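Local coordinates for protein endo-1,4-beta-xylanase C (PDB 4XUR) that hydrolyses beta-1,4-xylosidic linkages in xylan and, through the CBM22 domain described here, binds xylan and xylo-oligosaccharides such as xylotetraose, at residues Q91-S96 / M144-P149. Numbering follows the deposited sequence.
Sequences QVINGS and MYAETP. With XYP (beta-D-xylopyranose), chain D.
S96 and E147 meet on the sugar-binding face of an antiparallel strand pair, S96 lying diagonally across from E147, whose direct partner is N94. Backbone hydrogen bonds join N94 to E147 and S96 to Y145, reciprocally in each pair. E147 can be followed outward from CB: E147 CG, set between the backbone N and carbonyl carbon (chi1 64°), lies 4.0 Å from N94 CB. The chain then runs extended (chi2 -179°), carrying CD toward the xylose. There E147 OE1 accepts xylose O2 at 2.5 Å, while E147 OE2 accepts xylose O3 at 2.8 Å. E147 OE2 also takes a hydrogen bond from S96 OG, 2.8 Å away on its anti side and 23° out of the carboxylate plane. Beside it, S96 CB sits over one face of the Y145 ring, 3.7 Å from the centroid, a CH-pi contact, and Y145 OH donates to xylose O2 at 3.0 Å. R31 adds a cation-pi contact to this ring. Farther along, V92 CG1 packs on P149 CG at 3.6 Å. On the other face, I93 and A146 touch F164 of strand 164-173, in the beta-sandwich's other sheet. The carboxylate thus grips two adjacent sugar hydroxyls, and the serine, as second shell, probably helps fix its rotation for xylan recognition.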
ATOM      1  N   GLN A  91       3.661 -14.267  -6.887  1.00 20.02           N
ATOM      2  CA  GLN A  91       2.932 -13.967  -5.672  1.00 20.35           C
ATOM      3  C   GLN A  91       1.920 -12.790  -5.977  1.00 17.28           C
ATOM      4  O   GLN A  91       2.267 -11.884  -6.686  1.00 16.33           O
ATOM      5  CB  GLN A  91       3.922 -13.578  -4.569  1.00 20.15           C
ATOM      6  CG  GLN A  91       3.318 -13.064  -3.251  1.00 20.21           C
ATOM      7  CD  GLN A  91       2.479 -14.101  -2.544  1.00 24.28           C
ATOM      8  OE1 GLN A  91       2.983 -15.182  -2.230  1.00 23.17           O
ATOM      9  NE2 GLN A  91       1.205 -13.783  -2.266  1.00 22.72           N
ATOM     10  N   VAL A  92       0.749 -12.883  -5.373  1.00 14.67           N
ATOM     11  CA  VAL A  92      -0.273 -11.829  -5.474  1.00 14.96           C
ATOM     12  C   VAL A  92       0.104 -10.708  -4.514  1.00 15.34           C
ATOM     13  O   VAL A  92       0.470 -10.969  -3.359  1.00 15.54           O
ATOM     14  CB  VAL A  92      -1.669 -12.382  -5.058  1.00 16.74           C
ATOM     15  CG1 VAL A  92      -2.663 -11.262  -4.981  1.00 16.86           C
ATOM     16  CG2 VAL A  92      -2.054 -13.509  -6.049  1.00 17.29           C
ATOM     17  N   ILE A  93      -0.041  -9.471  -4.957  1.00 13.24           N
ATOM     18  CA  ILE A  93       0.033  -8.319  -4.011  1.00 14.16           C
ATOM     19  C   ILE A  93      -1.274  -7.538  -4.164  1.00 13.58           C
ATOM     20  O   ILE A  93      -1.759  -7.375  -5.249  1.00 13.53           O
ATOM     21  CB  ILE A  93       1.245  -7.420  -4.305  1.00 15.78           C
ATOM     22  CG1 ILE A  93       2.533  -8.109  -3.875  1.00 16.83           C
ATOM     23  CG2 ILE A  93       1.171  -6.124  -3.515  1.00 15.73           C
ATOM     24  CD1 ILE A  93       2.772  -8.170  -2.371  1.00 16.66           C
ATOM     25  N   ASN A  94      -1.796  -7.058  -3.051  1.00 13.42           N
ATOM     26  CA  ASN A  94      -3.087  -6.379  -3.057  1.00 12.81           C
ATOM     27  C   ASN A  94      -2.845  -4.921  -2.748  1.00 11.51           C
ATOM     28  O   ASN A  94      -1.960  -4.566  -1.945  1.00 11.20           O
ATOM     29  CB  ASN A  94      -3.992  -6.984  -1.943  1.00 13.63           C
ATOM     30  CG  ASN A  94      -4.495  -8.390  -2.281  1.00 15.49           C
ATOM     31  OD1 ASN A  94      -4.267  -8.902  -3.387  1.00 17.59           O
ATOM     32  ND2 ASN A  94      -5.158  -9.028  -1.326  1.00 16.60           N
ATOM     33  N   GLY A  95      -3.607  -4.047  -3.386  1.00  9.63           N
ATOM     34  CA  GLY A  95      -3.735  -2.654  -2.867  1.00  9.84           C
ATOM     35  C   GLY A  95      -5.015  -2.573  -2.043  1.00  9.35           C
ATOM     36  O   GLY A  95      -6.071  -3.036  -2.480  1.00 10.33           O
ATOM     37  N   SER A  96      -4.914  -1.976  -0.846  1.00  8.20           N
ATOM     38  CA  SER A  96      -6.040  -1.886   0.094  1.00  8.00           C
ATOM     39  C   SER A  96      -6.190  -0.509   0.725  1.00  7.65           C
ATOM     40  O   SER A  96      -5.273   0.324   0.698  1.00  7.10           O
ATOM     41  CB  SER A  96      -5.894  -2.934   1.164  1.00  7.48           C
ATOM     42  OG  SER A  96      -5.882  -4.231   0.642  1.00  8.46           O
ATOM     43  N   MET A 144      -4.118   4.383   2.122  1.00  8.27           N
ATOM     44  CA  MET A 144      -3.812   3.351   1.140  1.00  8.83           C
ATOM     45  C   MET A 144      -2.677   2.473   1.656  1.00  8.96           C
ATOM     46  O   MET A 144      -1.784   2.950   2.303  1.00  9.22           O
ATOM     47  CB  MET A 144      -3.470   3.937  -0.193  1.00 11.02           C
ATOM     48  CG  MET A 144      -2.172   4.726  -0.248  1.00 11.42           C
ATOM     49  SD  MET A 144      -1.872   5.255  -1.948  1.00 15.91           S
ATOM     50  CE  MET A 144      -1.622   3.654  -2.720  1.00 13.17           C
ATOM     51  N   TYR A 145      -2.694   1.168   1.349  1.00  8.51           N
ATOM     52  CA  TYR A 145      -1.592   0.315   1.727  1.00  8.40           C
ATOM     53  C   TYR A 145      -1.450  -0.870   0.803  1.00  8.42           C
ATOM     54  O   TYR A 145      -2.406  -1.169   0.046  1.00  8.13           O
ATOM     55  CB  TYR A 145      -1.685  -0.145   3.207  1.00  8.61           C
ATOM     56  CG  TYR A 145      -2.804  -1.064   3.594  1.00  8.50           C
ATOM     57  CD1 TYR A 145      -4.036  -0.536   3.929  1.00  8.25           C
ATOM     58  CD2 TYR A 145      -2.604  -2.449   3.746  1.00  8.38           C
ATOM     59  CE1 TYR A 145      -5.068  -1.359   4.336  1.00  8.58           C
ATOM     60  CE2 TYR A 145      -3.632  -3.295   4.148  1.00  8.37           C
ATOM     61  CZ  TYR A 145      -4.850  -2.735   4.473  1.00  8.69           C
ATOM     62  OH  TYR A 145      -5.911  -3.533   4.898  1.00  9.51           O
ATOM     63  N   ALA A 146      -0.272  -1.506   0.848  1.00  8.32           N
ATOM     64  CA  ALA A 146      -0.078  -2.753   0.103  1.00  9.16           C
ATOM     65  C   ALA A 146       0.116  -3.891   1.053  1.00  9.74           C
ATOM     66  O   ALA A 146       0.669  -3.734   2.121  1.00  9.86           O
ATOM     67  CB  ALA A 146       1.162  -2.654  -0.817  1.00  9.70           C
ATOM     68  N   GLU A 147      -0.301  -5.089   0.602  1.00  9.76           N
ATOM     69  CA  GLU A 147      -0.214  -6.292   1.430  1.00 10.31           C
ATOM     70  C   GLU A 147      -0.309  -7.529   0.543  1.00 10.47           C
ATOM     71  O   GLU A 147      -0.490  -7.443  -0.640  1.00 10.19           O
ATOM     72  CB  GLU A 147      -1.335  -6.325   2.436  1.00  9.88           C
ATOM     73  CG  GLU A 147      -2.737  -6.418   1.821  1.00 10.19           C
ATOM     74  CD  GLU A 147      -3.818  -6.434   2.858  1.00 10.64           C
ATOM     75  OE1 GLU A 147      -3.569  -6.811   4.054  1.00 10.38           O
ATOM     76  OE2 GLU A 147      -4.957  -6.079   2.486  1.00  9.81           O
ATOM     77  N   THR A 148      -0.157  -8.701   1.159  1.00 11.26           N
ATOM     78  CA  THR A 148      -0.476  -9.985   0.475  1.00 11.29           C
ATOM     79  C   THR A 148      -1.876 -10.483   0.912  1.00 12.38           C
ATOM     80  O   THR A 148      -2.479 -10.008   1.872  1.00 12.17           O
ATOM     81  CB  THR A 148       0.613 -11.046   0.738  1.00 11.90           C
ATOM     82  OG1 THR A 148       0.965 -11.088   2.120  1.00 12.32           O
ATOM     83  CG2 THR A 148       1.808 -10.683  -0.010  1.00 11.75           C
ATOM     84  N   PRO A 149      -2.401 -11.438   0.153  1.00 13.97           N
ATOM     85  CA  PRO A 149      -3.816 -11.839   0.487  1.00 15.41           C
ATOM     86  C   PRO A 149      -4.011 -12.332   1.908  1.00 19.15           C
ATOM     87  O   PRO A 149      -3.218 -13.045   2.449  1.00 18.34           O
ATOM     88  CB  PRO A 149      -4.069 -12.957  -0.537  1.00 15.78           C
ATOM     89  CG  PRO A 149      -3.241 -12.597  -1.714  1.00 15.32           C
ATOM     90  CD  PRO A 149      -1.965 -12.025  -1.101  1.00 15.04           C
TER
HETATM   91  C1  XYP D   3      -6.877  -6.735   7.593  1.00 15.51           C
HETATM   92  C2  XYP D   3      -6.357  -7.083   6.199  1.00 15.36           C
HETATM   93  C3  XYP D   3      -7.395  -6.809   5.116  1.00 15.41           C
HETATM   94  C4  XYP D   3      -8.743  -7.454   5.515  1.00 16.28           C
HETATM   95  C5  XYP D   3      -9.135  -7.086   6.949  1.00 14.96           C
HETATM   96  O2  XYP D   3      -5.222  -6.278   5.906  1.00 13.13           O
HETATM   97  O3  XYP D   3      -6.984  -7.335   3.878  1.00 16.47           O
HETATM   98  O4  XYP D   3      -9.736  -6.953   4.591  1.00 16.45           O
HETATM   99  O5  XYP D   3      -8.118  -7.478   7.847  1.00 17.65           O